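Pyridoxal kinase (Entamoeba histolytica, PDB 4S1H) probably phosphorylates pyridoxal to pyridoxal 5'-phosphate at the expense of ATP, and binds ADP and magnesium as a member of the pyridoxine kinase family. Local coordinates at residues L153-N156 with E160-K163; H166-H169 with V175-V178; A237-I242 with F274-I279; F78-Y83 with T219-L224; N95-I100 with V106-D111. All coordinates share one frame; numbering follows the deposited sequence.

Contact 1: residues L153-N156 with E160-K163; sequences LEVN and EAIK
Glu160, near the start of helix 158-170, reaches back to the loop that leads into that helix and binds Asn156. Its CB leaves toward the loop and rests 3.5 Å from Glu154 O. CG, turned anti to the carbonyl carbon (chi1 -70°), stays near that oxygen, and the extended chain carries CD onward to Asn156. At the tip OE1 does the gripping: Asn156 N donates to Glu160 OE1 at 2.7 Å, arriving nearly in line with the C-O bond, although the N-H itself is bent to 145°. Asn156 ND2 adds a weak bond of 3.2 Å to Glu160 OE1, the amide and carboxylate planes standing 52° apart. ND2 also makes a straighter but weak bond to Glu154 OE1, and this amide between two acidic groups probably eases their repulsion. A water donates to both Glu154 O and Glu160 O, joining the two backbones. On the buried side Val155 CG1 packs 3.7 Å from Ala161 CB; the same valine leans on Leu147 of helix 144-151. Ser157 OG is hydrogen-bonded to Glu160 N, the kind of bond that caps a helix N-terminus. The arrangement resembles half of a capping box: the glutamate takes the N-H of Asn156, one residue before the serine, so the reciprocal bond that would complete the box is replaced by one to the loop ahead of the helix.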
# COMPACT_ATOMS: atom_id res chain seq x y z
N LEU A 153 19.02 29.42 -2.66
CA LEU A 153 19.46 30.16 -1.48
C LEU A 153 19.85 29.17 -0.38
O LEU A 153 19.27 28.10 -0.24
CB LEU A 153 18.32 31.05 -0.97
CG LEU A 153 17.89 32.24 -1.83
CD1 LEU A 153 16.98 33.18 -1.06
CD2 LEU A 153 19.10 33.01 -2.34
N GLU A 154 20.85 29.55 0.40
CA GLU A 154 21.21 28.76 1.58
C GLU A 154 20.03 28.83 2.56
O GLU A 154 19.39 29.87 2.68
CB GLU A 154 22.49 29.30 2.23
CG GLU A 154 23.80 29.12 1.43
CD GLU A 154 24.95 28.50 2.24
OE1 GLU A 154 24.81 27.37 2.75
OE2 GLU A 154 26.01 29.14 2.34
N VAL A 155 19.77 27.75 3.28
CA VAL A 155 18.74 27.75 4.34
C VAL A 155 19.32 27.07 5.57
O VAL A 155 19.22 25.86 5.71
CB VAL A 155 17.43 27.06 3.92
CG1 VAL A 155 16.40 27.23 5.02
CG2 VAL A 155 16.92 27.68 2.62
N ASN A 156 19.96 27.87 6.42
CA ASN A 156 20.64 27.39 7.63
C ASN A 156 20.03 27.94 8.91
O ASN A 156 20.61 27.76 9.98
CB ASN A 156 22.13 27.75 7.57
CG ASN A 156 22.83 27.16 6.37
OD1 ASN A 156 22.87 25.94 6.17
ND2 ASN A 156 23.36 28.05 5.55
N GLU A 160 16.96 32.78 7.11
CA GLU A 160 17.23 32.31 5.76
C GLU A 160 16.02 31.63 5.15
O GLU A 160 15.72 31.86 4.00
CB GLU A 160 18.48 31.45 5.69
CG GLU A 160 19.73 32.28 5.92
CD GLU A 160 21.05 31.52 5.80
OE1 GLU A 160 21.06 30.28 5.96
OE2 GLU A 160 22.09 32.19 5.59
N ALA A 161 15.36 30.75 5.91
CA ALA A 161 14.14 30.13 5.42
C ALA A 161 13.11 31.19 5.03
O ALA A 161 12.44 31.01 4.03
CB ALA A 161 13.57 29.16 6.44
N ILE A 162 12.98 32.25 5.83
CA ILE A 162 11.97 33.28 5.51
C ILE A 162 12.29 33.93 4.13
O ILE A 162 11.42 34.12 3.31
CB ILE A 162 11.84 34.31 6.65
CG1 ILE A 162 11.12 33.69 7.86
CG2 ILE A 162 11.13 35.56 6.16
CD1 ILE A 162 11.31 34.49 9.15
N LYS A 163 13.57 34.26 3.90
CA LYS A 163 13.99 34.82 2.62
C LYS A 163 13.73 33.88 1.43
O LYS A 163 13.28 34.31 0.37
CB LYS A 163 15.47 35.20 2.66
CG LYS A 163 15.86 36.25 3.66
CD LYS A 163 17.37 36.51 3.56
CE LYS A 163 17.94 37.47 4.59
NZ LYS A 163 19.42 37.60 4.40
O HOH W 1 17.95 32.31 2.33

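Contact 2: residues H166-H169 with V175-V178; sequences HILH and VILV
Ile176 of strand 175-183 pushes its terminal methyl onto the ring of His169, and this is the tight heart of the contact. CD1 sits 3.4 Å above the ring plane, displaced toward the rim; its distance to the ring centroid is 3.6 Å, only 20° off the normal, which makes a CH-pi contact over the face. The closest ring atom is His169 CE1, 3.4 Å from Ile176 CD1, and CG1 of the isoleucine follows at 3.7 Å from the same carbon. The torsions explain the reach: CG1 stands anti to the carbonyl carbon (chi1 -56°) and the chain runs on extended, delivering CD1 to the helix. The same methyl touches Leu168 CB at 3.7 Å, so it is lodged between two successive residues of helix 158-170. Toward Val175 the packing slackens. Its N lies 4.3 Å from His169 CE1, at the ring edge and near its plane, while its CB points away from the helix and the side chain packs on Cys191 and Phe193 of strand 186-193. On the solvent side of the helix, His166 and Ile167 are exposed and do not meet the strand. The ring's polar edge is tied at both nitrogens, ND1 to Ile173 O and NE2 to Ser192 OG. Since a carbonyl oxygen can only accept, ND1 must carry a hydrogen; together the two bonds fix the rotation of the ring and keep its face turned to the isoleucine.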
# COMPACT_ATOMS: atom_id res chain seq x y z
N HIS A 166 9.98 33.67 0.66
CA HIS A 166 9.55 34.82 -0.13
C HIS A 166 9.59 34.55 -1.64
O HIS A 166 8.61 34.81 -2.37
CB HIS A 166 10.38 36.03 0.25
CG HIS A 166 10.07 37.25 -0.56
ND1 HIS A 166 8.92 37.99 -0.36
CD2 HIS A 166 10.70 37.80 -1.63
CE1 HIS A 166 8.89 38.99 -1.22
NE2 HIS A 166 9.95 38.90 -2.00
N ILE A 167 10.70 33.97 -2.09
CA ILE A 167 10.94 33.75 -3.51
C ILE A 167 9.80 32.88 -4.06
O ILE A 167 9.21 33.17 -5.11
CB ILE A 167 12.28 33.02 -3.75
CG1 ILE A 167 13.50 33.89 -3.34
CG2 ILE A 167 12.41 32.56 -5.19
CD1 ILE A 167 13.69 35.16 -4.14
N LEU A 168 9.44 31.87 -3.30
CA LEU A 168 8.38 30.95 -3.74
C LEU A 168 6.99 31.54 -3.64
O LEU A 168 6.15 31.28 -4.51
CB LEU A 168 8.48 29.64 -2.98
CG LEU A 168 9.79 28.91 -3.17
CD1 LEU A 168 9.66 27.55 -2.48
CD2 LEU A 168 10.21 28.72 -4.63
N HIS A 169 6.71 32.26 -2.56
CA HIS A 169 5.46 33.00 -2.45
C HIS A 169 5.27 34.01 -3.59
O HIS A 169 4.16 34.16 -4.09
CB HIS A 169 5.34 33.76 -1.15
CG HIS A 169 5.24 32.91 0.08
ND1 HIS A 169 4.39 31.83 0.18
CD2 HIS A 169 5.85 33.03 1.28
CE1 HIS A 169 4.50 31.31 1.39
NE2 HIS A 169 5.37 32.03 2.09
N VAL A 175 1.26 28.55 0.63
CA VAL A 175 1.67 28.07 1.95
C VAL A 175 2.91 27.21 1.81
O VAL A 175 2.96 26.33 0.96
CB VAL A 175 0.57 27.30 2.68
CG1 VAL A 175 1.02 26.95 4.09
CG2 VAL A 175 -0.74 28.08 2.70
N ILE A 176 3.89 27.43 2.66
CA ILE A 176 5.12 26.66 2.67
C ILE A 176 5.34 26.22 4.09
O ILE A 176 5.48 27.06 4.98
CB ILE A 176 6.33 27.46 2.15
CG1 ILE A 176 6.08 28.02 0.72
CG2 ILE A 176 7.59 26.62 2.17
CD1 ILE A 176 6.99 29.18 0.40
N LEU A 177 5.37 24.91 4.31
CA LEU A 177 5.68 24.32 5.58
C LEU A 177 7.10 23.78 5.46
O LEU A 177 7.34 22.78 4.79
CB LEU A 177 4.69 23.18 5.90
CG LEU A 177 4.77 22.62 7.30
CD1 LEU A 177 4.32 23.63 8.34
CD2 LEU A 177 3.95 21.34 7.43
N VAL A 178 8.06 24.46 6.08
CA VAL A 178 9.44 24.02 6.10
C VAL A 178 9.58 23.08 7.29
O VAL A 178 9.45 23.49 8.43
CB VAL A 178 10.44 25.21 6.21
CG1 VAL A 178 11.84 24.67 5.99
CG2 VAL A 178 10.11 26.29 5.20

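Contact 3: residues A237-I242 with F274-I279; sequences AVNRAI and FTITYI. With ADP (adenosine-5'-diphosphate), chain C.
Beside the ribose of the ADP pocket, Asn239 and Ile242 of helix 234-250 anchor Phe274, at the start of the segment that runs into the edge strand 277-278. The Asn239 amide holds both polar backbone groups of this one residue. Phe274 N donates to Asn239 OD1 at 3.2 Å, in the carbonyl plane and on a lone pair. In return Asn239 ND2 donates to Phe274 O at 2.8 Å; the acceptor lies close to the amide plane, but the donor stands 47° above the plane of the Phe274 carbonyl. With CG anti to its own backbone N (chi1 -158°), the amide end swings from the helix toward the segment. One turn on, Ile242 and Phe274 cross at about a right angle, with Ile242 CG2 3.6 Å from Phe274 CE1. The other branch of the isoleucine, CD1, goes to the nucleotide, 3.4 Å from ADP O3'. Ile204 of strand 202-207 and Gln246 of the helix also touch the phenylalanine. The paired bonds fix which end of the amide is oxygen and which is nitrogen, satisfy both of these buried polar atoms, and hold the aromatic ring against a residue that itself touches the ribose.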
# COMPACT_ATOMS: atom_id res chain seq x y z
N ALA A 237 -3.78 20.75 12.53
CA ALA A 237 -3.37 19.58 11.73
C ALA A 237 -1.85 19.39 11.83
O ALA A 237 -1.36 18.30 12.05
CB ALA A 237 -3.81 19.71 10.27
N VAL A 238 -1.12 20.50 11.72
CA VAL A 238 0.34 20.41 11.82
C VAL A 238 0.79 19.93 13.22
O VAL A 238 1.64 19.04 13.36
CB VAL A 238 1.02 21.76 11.53
CG1 VAL A 238 2.51 21.73 11.85
CG2 VAL A 238 0.81 22.17 10.07
N ASN A 239 0.18 20.51 14.25
CA ASN A 239 0.53 20.17 15.64
C ASN A 239 0.23 18.70 15.93
O ASN A 239 1.04 17.99 16.49
CB ASN A 239 -0.20 21.10 16.60
CG ASN A 239 0.47 21.19 17.97
OD1 ASN A 239 1.11 20.24 18.45
ND2 ASN A 239 0.25 22.30 18.63
N ARG A 240 -0.94 18.23 15.48
CA ARG A 240 -1.28 16.81 15.67
C ARG A 240 -0.30 15.90 14.94
O ARG A 240 0.14 14.89 15.47
CB ARG A 240 -2.68 16.51 15.16
CG ARG A 240 -3.77 17.11 16.01
CD ARG A 240 -5.15 16.70 15.49
NE ARG A 240 -6.21 17.37 16.22
CZ ARG A 240 -7.52 17.14 16.09
NH1 ARG A 240 -7.96 16.24 15.23
NH2 ARG A 240 -8.39 17.81 16.83
N ALA A 241 0.05 16.29 13.71
CA ALA A 241 0.94 15.50 12.89
C ALA A 241 2.34 15.42 13.51
O ALA A 241 2.88 14.32 13.64
CB ALA A 241 0.98 16.02 11.46
N ILE A 242 2.87 16.56 13.98
CA ILE A 242 4.19 16.58 14.58
C ILE A 242 4.19 15.83 15.90
O ILE A 242 5.15 15.12 16.21
CB ILE A 242 4.68 18.04 14.78
CG1 ILE A 242 4.83 18.69 13.40
CG2 ILE A 242 5.91 18.15 15.69
CD1 ILE A 242 6.09 18.41 12.64
N PHE A 274 2.81 20.34 21.18
CA PHE A 274 3.78 21.44 20.97
C PHE A 274 3.08 22.75 21.00
O PHE A 274 1.87 22.86 20.90
CB PHE A 274 4.48 21.26 19.63
CG PHE A 274 5.36 20.06 19.59
CD1 PHE A 274 4.89 18.81 19.21
CD2 PHE A 274 6.70 20.18 19.99
CE1 PHE A 274 5.74 17.72 19.22
CE2 PHE A 274 7.54 19.10 19.98
CZ PHE A 274 7.06 17.88 19.60
N THR A 275 3.88 23.79 21.18
CA THR A 275 3.38 25.14 21.20
C THR A 275 3.49 25.72 19.81
O THR A 275 4.55 25.65 19.18
CB THR A 275 4.21 25.98 22.21
OG1 THR A 275 4.10 25.39 23.51
CG2 THR A 275 3.72 27.40 22.27
N ILE A 276 2.39 26.31 19.34
CA ILE A 276 2.36 27.13 18.12
C ILE A 276 2.87 28.51 18.50
O ILE A 276 2.25 29.23 19.30
CB ILE A 276 0.92 27.29 17.57
CG1 ILE A 276 0.38 25.93 17.17
CG2 ILE A 276 0.86 28.27 16.40
CD1 ILE A 276 1.23 25.22 16.15
N THR A 277 4.03 28.87 17.95
CA THR A 277 4.63 30.19 18.26
C THR A 277 4.52 31.12 17.07
O THR A 277 5.21 30.94 16.07
CB THR A 277 6.08 29.99 18.65
OG1 THR A 277 6.11 29.09 19.78
CG2 THR A 277 6.78 31.35 18.99
N TYR A 278 3.71 32.18 17.22
CA TYR A 278 3.58 33.19 16.16
C TYR A 278 4.79 34.07 16.12
O TYR A 278 5.23 34.60 17.15
CB TYR A 278 2.32 34.02 16.31
CG TYR A 278 1.10 33.15 16.30
CD1 TYR A 278 0.81 32.37 15.19
CD2 TYR A 278 0.26 33.09 17.40
CE1 TYR A 278 -0.31 31.55 15.17
CE2 TYR A 278 -0.86 32.26 17.39
CZ TYR A 278 -1.12 31.48 16.28
OH TYR A 278 -2.23 30.69 16.29
N ILE A 279 5.32 34.24 14.92
CA ILE A 279 6.53 35.05 14.75
C ILE A 279 6.24 36.35 14.02
O ILE A 279 5.24 36.47 13.33
CB ILE A 279 7.62 34.30 13.97
CG1 ILE A 279 7.10 33.71 12.64
CG2 ILE A 279 8.15 33.16 14.84
CD1 ILE A 279 8.19 33.48 11.61
PB ADP C . 12.34 14.63 5.61
O1B ADP C . 13.77 15.06 5.82
O2B ADP C . 12.16 13.12 5.61
O3B ADP C . 11.70 15.38 4.48
PA ADP C . 12.08 15.97 8.17
O1A ADP C . 11.82 17.42 7.92
O2A ADP C . 13.47 15.52 8.49
O3A ADP C . 11.53 15.10 6.92
O5' ADP C . 11.12 15.44 9.32
C5' ADP C . 9.72 15.60 9.32
C4' ADP C . 9.29 15.73 10.75
O4' ADP C . 9.70 14.57 11.47
C3' ADP C . 9.97 16.91 11.43
O3' ADP C . 9.19 18.11 11.30
C2' ADP C . 10.10 16.43 12.84
O2' ADP C . 8.89 16.67 13.54
C1' ADP C . 10.28 14.93 12.72
N9 ADP C . 11.69 14.46 12.78
C8 ADP C . 12.50 14.06 11.79
N7 ADP C . 13.71 13.67 12.27
C5 ADP C . 13.67 13.82 13.60
C6 ADP C . 14.60 13.59 14.73
N6 ADP C . 15.84 13.12 14.48
N1 ADP C . 14.16 13.89 15.97
C2 ADP C . 12.91 14.37 16.20
N3 ADP C . 12.01 14.60 15.22
C4 ADP C . 12.34 14.34 13.93

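Contact 4: residues F78-Y83 with T219-L224; sequences FLVTGY and TLTYIL
Thr221 OG1 has two partners beyond the contact: a hydrogen bond to Gly217 O, one turn earlier in helix 216-229, and a weak one to Asp111 OD2. A chi1 of -71° sets OG1 anti to the carbonyl carbon, where it meets those partners, and CG2 anti to the backbone N, which turns the methyl to the sheet, Thr221 CG2 lying 4.1 Å from Val80 CG1. Tyr222 brings the end of its ring to the same valine methyl: Val80 CG1 is 3.7 Å from Tyr222 OH and 3.9 Å from Tyr222 CE1, the two side chains meeting at a slant. The phenol oxygen is hydrogen-bonded to Thr7 OG1 of strand 5-9, which fixes the ring's far end on the strand beside Val80. One branch of Val80 thus meets two consecutive helix residues, and the contact is wholly buried yet small. Thr221 lies about 4 Å from the magnesium, measured from its side chain, and Gly217 N binds ADP. A glycine-rich turn leading into a helix whose N-terminal end faces the nucleotide, with the helix lying on a largely parallel central sheet, is characteristic of the ribokinase-like fold.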
# COMPACT_ATOMS: atom_id res chain seq x y z
N PHE A 78 -8.31 15.99 -3.42
CA PHE A 78 -6.99 16.15 -2.83
C PHE A 78 -5.98 15.42 -3.67
O PHE A 78 -6.22 14.28 -4.11
CB PHE A 78 -6.96 15.63 -1.39
CG PHE A 78 -7.90 16.36 -0.48
CD1 PHE A 78 -7.47 17.53 0.18
CD2 PHE A 78 -9.20 15.94 -0.33
CE1 PHE A 78 -8.35 18.24 1.00
CE2 PHE A 78 -10.09 16.63 0.46
CZ PHE A 78 -9.65 17.77 1.14
N LEU A 79 -4.83 16.08 -3.87
CA LEU A 79 -3.75 15.53 -4.62
C LEU A 79 -2.50 15.62 -3.80
O LEU A 79 -2.29 16.64 -3.15
CB LEU A 79 -3.60 16.31 -5.90
CG LEU A 79 -2.52 15.88 -6.86
CD1 LEU A 79 -2.83 14.52 -7.45
CD2 LEU A 79 -2.46 16.91 -7.96
N VAL A 80 -1.68 14.57 -3.83
CA VAL A 80 -0.35 14.57 -3.20
C VAL A 80 0.66 14.06 -4.17
O VAL A 80 0.39 13.05 -4.87
CB VAL A 80 -0.27 13.70 -1.93
CG1 VAL A 80 1.14 13.70 -1.34
CG2 VAL A 80 -1.27 14.16 -0.92
N THR A 81 1.80 14.72 -4.24
CA THR A 81 2.93 14.18 -4.96
C THR A 81 4.10 14.08 -4.02
O THR A 81 4.26 14.91 -3.08
CB THR A 81 3.26 14.98 -6.24
OG1 THR A 81 3.69 16.28 -5.86
CG2 THR A 81 2.07 15.08 -7.19
N GLY A 82 4.93 13.06 -4.25
CA GLY A 82 6.12 12.81 -3.49
C GLY A 82 7.32 12.63 -4.37
O GLY A 82 7.72 13.56 -5.14
N TYR A 83 7.92 11.45 -4.27
CA TYR A 83 9.18 11.16 -4.94
C TYR A 83 8.98 10.85 -6.41
O TYR A 83 8.07 10.09 -6.74
CB TYR A 83 9.89 9.97 -4.28
CG TYR A 83 11.17 9.58 -4.95
CD1 TYR A 83 12.37 10.24 -4.65
CD2 TYR A 83 11.20 8.55 -5.89
CE1 TYR A 83 13.55 9.89 -5.28
CE2 TYR A 83 12.37 8.19 -6.51
CZ TYR A 83 13.54 8.85 -6.20
OH TYR A 83 14.72 8.49 -6.81
N THR A 219 5.70 10.51 6.32
CA THR A 219 4.73 10.24 7.37
C THR A 219 4.07 11.55 7.80
O THR A 219 2.86 11.64 7.88
CB THR A 219 5.41 9.52 8.53
OG1 THR A 219 5.89 8.25 8.06
CG2 THR A 219 4.49 9.33 9.71
N LEU A 220 4.87 12.59 8.03
CA LEU A 220 4.30 13.91 8.33
C LEU A 220 3.27 14.37 7.28
O LEU A 220 2.17 14.82 7.63
CB LEU A 220 5.39 15.00 8.48
CG LEU A 220 4.93 16.47 8.67
CD1 LEU A 220 4.02 16.63 9.87
CD2 LEU A 220 6.13 17.38 8.75
N THR A 221 3.65 14.27 6.01
CA THR A 221 2.84 14.70 4.91
C THR A 221 1.46 14.02 4.97
O THR A 221 0.43 14.71 4.86
CB THR A 221 3.51 14.34 3.58
OG1 THR A 221 4.65 15.18 3.38
CG2 THR A 221 2.57 14.48 2.39
N TYR A 222 1.42 12.70 5.15
CA TYR A 222 0.11 12.00 5.10
C TYR A 222 -0.73 12.16 6.37
O TYR A 222 -1.94 12.24 6.28
CB TYR A 222 0.28 10.52 4.73
CG TYR A 222 0.75 10.41 3.30
CD1 TYR A 222 -0.13 10.66 2.23
CD2 TYR A 222 2.06 10.10 3.01
CE1 TYR A 222 0.32 10.59 0.90
CE2 TYR A 222 2.50 10.03 1.70
CZ TYR A 222 1.64 10.29 0.66
OH TYR A 222 2.06 10.22 -0.64
N ILE A 223 -0.09 12.33 7.52
CA ILE A 223 -0.88 12.61 8.74
C ILE A 223 -1.47 14.03 8.63
O ILE A 223 -2.66 14.23 8.89
CB ILE A 223 -0.07 12.44 10.04
CG1 ILE A 223 0.42 10.99 10.18
CG2 ILE A 223 -0.97 12.77 11.24
CD1 ILE A 223 1.43 10.76 11.30
N LEU A 224 -0.62 14.99 8.28
CA LEU A 224 -1.09 16.38 8.06
C LEU A 224 -2.26 16.46 7.07
O LEU A 224 -3.32 17.00 7.38
CB LEU A 224 0.07 17.22 7.53
CG LEU A 224 -0.28 18.62 7.04
CD1 LEU A 224 -0.86 19.44 8.18
CD2 LEU A 224 0.97 19.25 6.46

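Contact 5: residues N95-I100 with V106-D111; sequences NRVKRI and VYFLCD. With MG (magnesium ion), chain D.
Val97 and Phe108 both turn a side-chain branch anti to the backbone N, CG1 in the valine (chi1 169°) and CG in the phenylalanine (chi1 173°), and both CB atoms point into the space between helix 87-100 and strand 107-110. The two side chains cross at about a right angle, and Val97 CG1 ends 4.0 Å from Phe108 CD2, near the CD2-CE2 bond and obliquely to the ring. One turn further along, Ile100 meets Val106. Their CG2 methyls are 3.7 Å apart, and Val106 CG2 also lies 3.6 Å from Ile100 O, so the valine covers the carbonyl near the end of the helix; that oxygen is hydrogen-bonded to Lys104 NZ. All four residues are buried, and no hydrogen bond crosses between the segments. Leu79 on the neighbouring strand touches Val97, and Thr81 touches Phe108, so side chains from both neighbouring strands close around the helix-facing residues. At the far end of the segment the chemistry changes. Asp111 OD1 binds the magnesium ion at 2.0 Å, and Thr141 O and four waters complete six ligands. The O of one metal-bound water lies 2.8 Å from Asp111 OD2 and probably donates to it, so the second carboxylate oxygen may also help to order the site. The packing belongs to the beta-alpha-beta unit of strand 78-81, helix 87-100 and strand 107-110, and a metal-binding aspartate at the C-terminal end of a parallel strand fits the active-site edge of a ribokinase-like sheet.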
# COMPACT_ATOMS: atom_id res chain seq x y z
N ASN A 95 0.87 17.93 -16.30
CA ASN A 95 -0.28 17.87 -17.22
C ASN A 95 -1.50 17.33 -16.52
O ASN A 95 -2.59 17.86 -16.71
CB ASN A 95 0.03 17.01 -18.43
CG ASN A 95 1.13 17.56 -19.30
OD1 ASN A 95 1.31 18.76 -19.42
ND2 ASN A 95 1.86 16.65 -19.95
N ARG A 96 -1.33 16.27 -15.74
CA ARG A 96 -2.46 15.61 -15.05
C ARG A 96 -3.00 16.51 -13.95
O ARG A 96 -4.21 16.64 -13.83
CB ARG A 96 -2.02 14.29 -14.45
CG ARG A 96 -1.51 13.28 -15.48
CD ARG A 96 -2.54 12.90 -16.51
NE ARG A 96 -1.94 12.06 -17.57
CZ ARG A 96 -2.59 11.19 -18.32
NH1 ARG A 96 -3.89 11.01 -18.16
NH2 ARG A 96 -1.93 10.49 -19.25
N VAL A 97 -2.12 17.23 -13.25
CA VAL A 97 -2.53 18.19 -12.22
C VAL A 97 -3.40 19.30 -12.75
O VAL A 97 -4.44 19.64 -12.17
CB VAL A 97 -1.32 18.84 -11.53
CG1 VAL A 97 -1.72 20.04 -10.64
CG2 VAL A 97 -0.57 17.81 -10.71
N LYS A 98 -2.95 19.90 -13.85
CA LYS A 98 -3.70 20.93 -14.52
C LYS A 98 -5.09 20.44 -14.89
O LYS A 98 -6.06 21.14 -14.65
CB LYS A 98 -2.97 21.45 -15.76
CG LYS A 98 -1.81 22.37 -15.42
CD LYS A 98 -1.30 23.16 -16.61
CE LYS A 98 -0.46 22.31 -17.54
NZ LYS A 98 -0.06 23.07 -18.75
N ARG A 99 -5.17 19.25 -15.48
CA ARG A 99 -6.46 18.69 -15.89
C ARG A 99 -7.36 18.45 -14.67
O ARG A 99 -8.53 18.80 -14.70
CB ARG A 99 -6.26 17.40 -16.68
CG ARG A 99 -7.54 16.71 -17.16
CD ARG A 99 -7.20 15.44 -17.94
NE ARG A 99 -6.56 15.75 -19.23
CZ ARG A 99 -5.85 14.89 -19.98
NH1 ARG A 99 -5.64 13.63 -19.60
NH2 ARG A 99 -5.33 15.31 -21.13
N ILE A 100 -6.79 17.89 -13.61
CA ILE A 100 -7.56 17.55 -12.41
C ILE A 100 -8.11 18.83 -11.73
O ILE A 100 -9.26 18.85 -11.29
CB ILE A 100 -6.74 16.64 -11.46
CG1 ILE A 100 -6.63 15.23 -12.05
CG2 ILE A 100 -7.39 16.57 -10.08
CD1 ILE A 100 -5.52 14.40 -11.42
N VAL A 106 -9.42 21.29 -6.23
CA VAL A 106 -8.59 20.20 -5.76
C VAL A 106 -7.44 20.82 -4.97
O VAL A 106 -6.72 21.67 -5.48
CB VAL A 106 -8.04 19.36 -6.93
CG1 VAL A 106 -7.14 18.23 -6.45
CG2 VAL A 106 -9.21 18.79 -7.74
N TYR A 107 -7.32 20.42 -3.72
CA TYR A 107 -6.24 20.85 -2.85
C TYR A 107 -4.99 19.98 -3.12
O TYR A 107 -4.99 18.77 -2.89
CB TYR A 107 -6.69 20.75 -1.39
CG TYR A 107 -5.74 21.33 -0.35
CD1 TYR A 107 -5.81 22.68 0.03
CD2 TYR A 107 -4.80 20.52 0.31
CE1 TYR A 107 -4.95 23.19 1.00
CE2 TYR A 107 -3.93 21.04 1.27
CZ TYR A 107 -4.02 22.37 1.62
OH TYR A 107 -3.17 22.88 2.58
N PHE A 108 -3.92 20.61 -3.60
CA PHE A 108 -2.70 19.90 -3.97
C PHE A 108 -1.59 20.19 -2.98
O PHE A 108 -1.14 21.34 -2.85
CB PHE A 108 -2.33 20.27 -5.40
CG PHE A 108 -1.00 19.74 -5.88
CD1 PHE A 108 -0.41 18.58 -5.38
CD2 PHE A 108 -0.31 20.45 -6.88
CE1 PHE A 108 0.82 18.14 -5.87
CE2 PHE A 108 0.87 19.97 -7.39
CZ PHE A 108 1.44 18.82 -6.89
N LEU A 109 -1.21 19.16 -2.24
CA LEU A 109 -0.03 19.18 -1.38
C LEU A 109 1.12 18.56 -2.15
O LEU A 109 1.10 17.37 -2.46
CB LEU A 109 -0.30 18.39 -0.08
CG LEU A 109 0.78 18.42 1.01
CD1 LEU A 109 0.19 17.90 2.31
CD2 LEU A 109 2.03 17.64 0.67
N CYS A 110 2.12 19.36 -2.46
CA CYS A 110 3.32 18.91 -3.14
C CYS A 110 4.41 18.73 -2.10
O CYS A 110 4.81 19.69 -1.43
CB CYS A 110 3.75 19.90 -4.22
SG CYS A 110 5.22 19.40 -5.13
N ASP A 111 4.86 17.50 -1.93
CA ASP A 111 5.97 17.22 -1.02
C ASP A 111 7.19 16.96 -1.88
O ASP A 111 7.37 15.86 -2.39
CB ASP A 111 5.62 15.96 -0.23
CG ASP A 111 6.55 15.70 0.90
OD1 ASP A 111 7.21 16.65 1.37
OD2 ASP A 111 6.56 14.54 1.40
MG MG D . 8.49 16.88 2.88
O HOH W 2 8.77 14.69 3.06
O HOH W 3 10.02 16.96 1.64
O HOH W 4 6.75 16.56 4.38
O HOH W 5 9.68 17.19 4.52

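How the contacts relate
From the N terminus, contact 4 opens first at 78-83 and waits until 219-224 for its partner. Within that long loop three short ones close in turn: contact 5 across the short connection after helix 87-100, contact 1 at the start of helix 158-170, and contact 2 between the end of that helix and strand 175-183. None of them cross. Contact 3 follows, bringing the C-terminal segment back to helix 234-250. Contacts 4 and 5 share the central sheet through neighbouring strands, contacts 2 and 3 both reach the four-stranded antiparallel sheet, and the packing of Leu220 and Leu224 on Ala237 and Ala241 joins contacts 4 and 3.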